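Local coordinates for hypothetical protein (PDB 2HEK) that is of unknown function but has a zinc-bound HD domain and binds GDP, and may act as a dGTPase-like nucleotide hydrolase, at residues 223-226 / 227-231; 287-291 / 292-296. All coordinates share one frame; numbering follows the deposited sequence.

Interaction 1 of 2, residues 223-226 / 227-231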
loop_
_atom_site.group_PDB
_atom_site.type_symbol
_atom_site.label_atom_id
_atom_site.label_comp_id
_atom_site.label_asym_id
_atom_site.label_seq_id
_atom_site.Cartn_x
_atom_site.Cartn_y
_atom_site.Cartn_z
ATOM N N HIS A 223 -14.963 14.574 15.111
ATOM C CA HIS A 223 -15.192 13.464 16.022
ATOM C C HIS A 223 -15.729 14.096 17.332
ATOM O O HIS A 223 -15.206 15.093 17.803
ATOM C CB HIS A 223 -13.873 12.708 16.278
ATOM C CG HIS A 223 -14.031 11.460 17.075
ATOM N ND1 HIS A 223 -14.249 11.476 18.436
ATOM C CD2 HIS A 223 -13.978 10.150 16.711
ATOM C CE1 HIS A 223 -14.325 10.234 18.878
ATOM N NE2 HIS A 223 -14.133 9.410 17.858
ATOM N N LYS A 224 -16.761 13.500 17.907
ATOM C CA LYS A 224 -17.477 14.161 19.003
ATOM C C LYS A 224 -16.564 14.373 20.209
ATOM O O LYS A 224 -16.673 15.388 20.884
ATOM C CB LYS A 224 -18.699 13.348 19.397
ATOM C CG LYS A 224 -18.395 12.001 19.994
ATOM C CD LYS A 224 -19.625 11.073 19.941
ATOM C CE LYS A 224 -19.402 9.877 20.851
ATOM N NZ LYS A 224 -20.423 8.811 20.628
ATOM N N VAL A 225 -15.659 13.415 20.466
ATOM C CA VAL A 225 -14.709 13.542 21.585
ATOM C C VAL A 225 -13.592 14.518 21.256
ATOM O O VAL A 225 -13.226 15.304 22.113
ATOM C CB VAL A 225 -14.143 12.168 22.059
ATOM C CG1 VAL A 225 -13.212 12.322 23.268
ATOM C CG2 VAL A 225 -15.281 11.220 22.353
ATOM N N VAL A 226 -13.065 14.484 20.019
ATOM C CA VAL A 226 -12.101 15.488 19.579
ATOM C C VAL A 226 -12.673 16.913 19.822
ATOM O O VAL A 226 -11.977 17.788 20.341
ATOM C CB VAL A 226 -11.702 15.299 18.086
ATOM C CG1 VAL A 226 -10.909 16.510 17.586
ATOM C CG2 VAL A 226 -10.871 13.986 17.920
ATOM N N ARG A 227 -13.950 17.114 19.477
ATOM C CA ARG A 227 -14.568 18.436 19.618
ATOM C C ARG A 227 -14.707 18.867 21.094
ATOM O O ARG A 227 -14.334 20.002 21.434
ATOM C CB ARG A 227 -15.904 18.513 18.878
ATOM C CG ARG A 227 -15.785 18.502 17.298
ATOM C CD ARG A 227 -15.120 19.766 16.704
ATOM N NE ARG A 227 -15.717 20.991 17.228
ATOM C CZ ARG A 227 -15.053 21.970 17.860
ATOM N NH1 ARG A 227 -13.729 21.926 18.021
ATOM N NH2 ARG A 227 -15.719 23.030 18.327
ATOM N N ILE A 228 -15.158 17.972 21.967
ATOM C CA ILE A 228 -15.312 18.346 23.418
ATOM C C ILE A 228 -13.963 18.620 24.115
ATOM O O ILE A 228 -13.829 19.560 24.926
ATOM C CB ILE A 228 -16.246 17.365 24.238
ATOM C CG1 ILE A 228 -16.552 17.905 25.656
ATOM C CG2 ILE A 228 -15.692 15.927 24.324
ATOM C CD1 ILE A 228 -17.359 19.239 25.653
ATOM N N LEU A 229 -12.948 17.825 23.784
ATOM C CA LEU A 229 -11.606 18.120 24.271
ATOM C C LEU A 229 -11.140 19.524 23.877
ATOM O O LEU A 229 -10.568 20.245 24.685
ATOM C CB LEU A 229 -10.605 17.052 23.772
ATOM C CG LEU A 229 -10.849 15.642 24.360
ATOM C CD1 LEU A 229 -9.999 14.553 23.635
ATOM C CD2 LEU A 229 -10.565 15.636 25.874
ATOM N N SER A 230 -11.382 19.916 22.633
ATOM C CA SER A 230 -11.007 21.243 22.144
ATOM C C SER A 230 -11.805 22.346 22.851
ATOM O O SER A 230 -11.256 23.404 23.169
ATOM C CB SER A 230 -11.211 21.329 20.628
ATOM O OG SER A 230 -10.813 22.605 20.150
ATOM N N ILE A 231 -13.090 22.085 23.096
ATOM C CA ILE A 231 -13.943 22.988 23.895
ATOM C C ILE A 231 -13.329 23.212 25.291
ATOM O O ILE A 231 -13.109 24.352 25.667
ATOM C CB ILE A 231 -15.400 22.499 23.939
ATOM C CG1 ILE A 231 -16.054 22.648 22.551
ATOM C CG2 ILE A 231 -16.244 23.252 24.974
ATOM C CD1 ILE A 231 -17.353 21.905 22.454
#

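Interaction 2 of 2, residues 287-291 / 292-296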
loop_
_atom_site.group_PDB
_atom_site.type_symbol
_atom_site.label_atom_id
_atom_site.label_comp_id
_atom_site.label_asym_id
_atom_site.label_seq_id
_atom_site.Cartn_x
_atom_site.Cartn_y
_atom_site.Cartn_z
ATOM N N LEU A 287 -26.248 14.114 23.169
ATOM C CA LEU A 287 -26.929 14.084 21.893
ATOM C C LEU A 287 -25.948 14.420 20.776
ATOM O O LEU A 287 -25.201 15.396 20.869
ATOM C CB LEU A 287 -28.062 15.121 21.880
ATOM C CG LEU A 287 -28.877 15.254 20.588
ATOM C CD1 LEU A 287 -29.667 13.988 20.346
ATOM C CD2 LEU A 287 -29.791 16.498 20.598
ATOM N N SER A 288 -26.022 13.674 19.679
ATOM C CA SER A 288 -25.268 13.995 18.480
ATOM C C SER A 288 -26.260 13.789 17.381
ATOM O O SER A 288 -26.739 12.674 17.172
ATOM C CB SER A 288 -24.041 13.101 18.281
ATOM O OG SER A 288 -23.466 13.291 16.997
ATOM N N THR A 289 -26.636 14.853 16.682
ATOM C CA THR A 289 -27.633 14.684 15.668
ATOM C C THR A 289 -27.452 15.594 14.462
ATOM O O THR A 289 -26.755 16.612 14.533
ATOM C CB THR A 289 -29.026 14.950 16.257
ATOM O OG1 THR A 289 -30.023 14.675 15.273
ATOM C CG2 THR A 289 -29.133 16.400 16.723
ATOM N N GLU A 290 -28.126 15.226 13.370
ATOM C CA GLU A 290 -28.080 16.015 12.154
ATOM C C GLU A 290 -29.311 16.918 12.054
ATOM O O GLU A 290 -29.465 17.645 11.080
ATOM C CB GLU A 290 -28.026 15.106 10.925
ATOM C CG GLU A 290 -26.658 14.493 10.796
ATOM C CD GLU A 290 -26.632 13.354 9.808
ATOM O OE1 GLU A 290 -26.898 13.570 8.611
ATOM O OE2 GLU A 290 -26.328 12.221 10.241
ATOM N N ASN A 291 -30.203 16.852 13.057
ATOM C CA ASN A 291 -31.513 17.493 13.000
ATOM C C ASN A 291 -31.501 18.691 13.903
ATOM O O ASN A 291 -31.481 18.526 15.122
ATOM C CB ASN A 291 -32.547 16.452 13.443
ATOM C CG ASN A 291 -33.959 17.017 13.607
ATOM O OD1 ASN A 291 -34.171 18.195 13.881
ATOM N ND2 ASN A 291 -34.931 16.146 13.447
ATOM N N TYR A 292 -31.509 19.889 13.321
ATOM C CA TYR A 292 -31.408 21.115 14.099
ATOM C C TYR A 292 -32.571 21.275 15.072
ATOM O O TYR A 292 -32.383 21.794 16.179
ATOM C CB TYR A 292 -31.312 22.339 13.211
ATOM C CG TYR A 292 -31.035 23.628 13.976
ATOM C CD1 TYR A 292 -29.732 23.975 14.347
ATOM C CD2 TYR A 292 -32.076 24.512 14.322
ATOM C CE1 TYR A 292 -29.457 25.169 15.044
ATOM C CE2 TYR A 292 -31.808 25.720 15.015
ATOM C CZ TYR A 292 -30.498 26.033 15.366
ATOM O OH TYR A 292 -30.214 27.205 16.044
ATOM N N GLU A 293 -33.756 20.803 14.674
ATOM C CA GLU A 293 -34.922 20.911 15.539
ATOM C C GLU A 293 -34.796 20.044 16.788
ATOM O O GLU A 293 -35.064 20.527 17.877
ATOM C CB GLU A 293 -36.226 20.609 14.795
ATOM C CG GLU A 293 -37.440 21.144 15.558
ATOM C CD GLU A 293 -38.787 20.892 14.866
ATOM O OE1 GLU A 293 -38.824 20.520 13.664
ATOM O OE2 GLU A 293 -39.810 21.079 15.562
ATOM N N LYS A 294 -34.389 18.779 16.636
ATOM C CA LYS A 294 -34.127 17.915 17.793
ATOM C C LYS A 294 -33.077 18.536 18.742
ATOM O O LYS A 294 -33.263 18.581 19.978
ATOM C CB LYS A 294 -33.705 16.526 17.322
ATOM C CG LYS A 294 -33.727 15.422 18.376
ATOM C CD LYS A 294 -33.126 14.140 17.788
ATOM C CE LYS A 294 -33.675 12.873 18.449
ATOM N NZ LYS A 294 -32.900 12.434 19.660
ATOM N N PHE A 295 -31.990 19.035 18.161
ATOM C CA PHE A 295 -30.979 19.796 18.914
ATOM C C PHE A 295 -31.597 20.969 19.699
ATOM O O PHE A 295 -31.420 21.046 20.913
ATOM C CB PHE A 295 -29.870 20.293 17.968
ATOM C CG PHE A 295 -28.898 21.247 18.599
ATOM C CD1 PHE A 295 -27.972 20.807 19.554
ATOM C CD2 PHE A 295 -28.888 22.583 18.230
ATOM C CE1 PHE A 295 -27.070 21.689 20.138
ATOM C CE2 PHE A 295 -28.003 23.481 18.814
ATOM C CZ PHE A 295 -27.073 23.025 19.767
ATOM N N SER A 296 -32.285 21.874 18.999
ATOM C CA SER A 296 -32.888 23.072 19.616
ATOM C C SER A 296 -33.848 22.716 20.749
ATOM O O SER A 296 -33.839 23.369 21.804
ATOM C CB SER A 296 -33.634 23.924 18.587
ATOM O OG SER A 296 -32.798 24.279 17.497
HETATM O O HOH W 1 -31.681 19.930 10.442
#

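Interaction 1 of 2, residues 223-226 / 227-231
Val225 and Leu229, one helical turn apart, run alongside each other in the same direction, with CG1 of Val225 3.9 Å from CD1 of Leu229. Leu229 carries its CG beside the backbone N (chi1 -66°), which lays that carbon 3.3 Å from O of Val225. CG2 of Ile228 approaches the same carbonyl oxygen, at 3.4 Å from Val225 O, so two apolar groups lie close to this oxygen. Four backbone bonds of the i to i+4 kind join the segments, from Arg227, Ile228, Leu229 and Ser230 to His223, Lys224, Val225 and Val226. The straightest runs from Leu229 N to Val225 O (3.0 Å, 173°). ND1 of His223 accepts from Val225 N at 3.1 Å, somewhat bent and with the donor slightly tilted from the ring plane, while its NE2 is hydrogen-bonded to a glycerol, probably from the crystallisation liquor. Arg227, bent at its second and third torsions, carries NE to a salt bridge with Asp314 on strand 311-318. This is the capped first turn of helix 224-240, with His223 as N-cap, and Val225 places it in the wall of a GDP pocket completed by Leu42, Val43, Pro45, Arg280 and His282.

Interaction 2 of 2, residues 287-291 / 292-296
Asn291 and Lys294 set their side chains at about a right angle, CG of Asn291 lying 3.8 Å from CB of Lys294. The first torsion of Asn291 (chi1 173°) turns CG away from the backbone N and carries the amide over the helix start, where OD1 accepts from Lys294 N at 2.8 Å. The donor stands 65° out of the amide plane, not on a lone pair. The main-chain O of the same residue takes Phe295 N at 3.1 Å in a nearly straight bond (177°) lying in the carbonyl plane; the side chain caps the helix, the main chain begins the i to i+4 pattern.

The chain of Lys294 runs back towards the strand and crosses the Thr289 side chain obliquely, its CD 4.0 Å from Thr289 OG1. A final bend brings NZ within 3.7 Å of Leu287 CD1, while the other branch of that leucine, CD2, sits 3.9 Å from CA of Phe295. Thr289 has two uses: its CG2 packs at 4.2 Å against CB of Phe295, and its OG1 accepts from Asn291 N at 3.1 Å, forming an ST turn that shapes the bend before the cap. A valine in its place would probably leave the Asn291 N-H without its mate and the bend less firmly held. One water joins Glu290 O to Tyr292 N across the corner, and Tyr292 O receives Ser296 N and OG from opposite faces of its plane.

Strand 284-289 thus turns back into helix 292-305, whose first turn (292-296) runs nearly antiparallel to residues 287-289. The strand pairs with strand 349-356 through backbone bonds to Tyr352 and Ile354; Phe295 packs on Ile354 and on Phe313 of strand 311-318, and the Tyr292 ring meets Tyr352 edge-to-face.

Interaction 1 comes first along the chain, at the start of helix 224-240, and interaction 2 follows at the passage from strand 284-289 into helix 292-305. Their centres are about 17 Å apart and their nearest atoms about 5 Å, without touching. What joins them is the antiparallel sheet of strands 284-289, 349-356 and 311-318: the first contact packs against strands 349-356 and 311-318, while the second includes strand 284-289 itself, outermost within this chain. Both lie in the HD-associated region. Each is the N-capped start of a helix, but interaction 1 borders a GDP pocket, whereas interaction 2 lies at the surface, away from the known ligand and zinc sites.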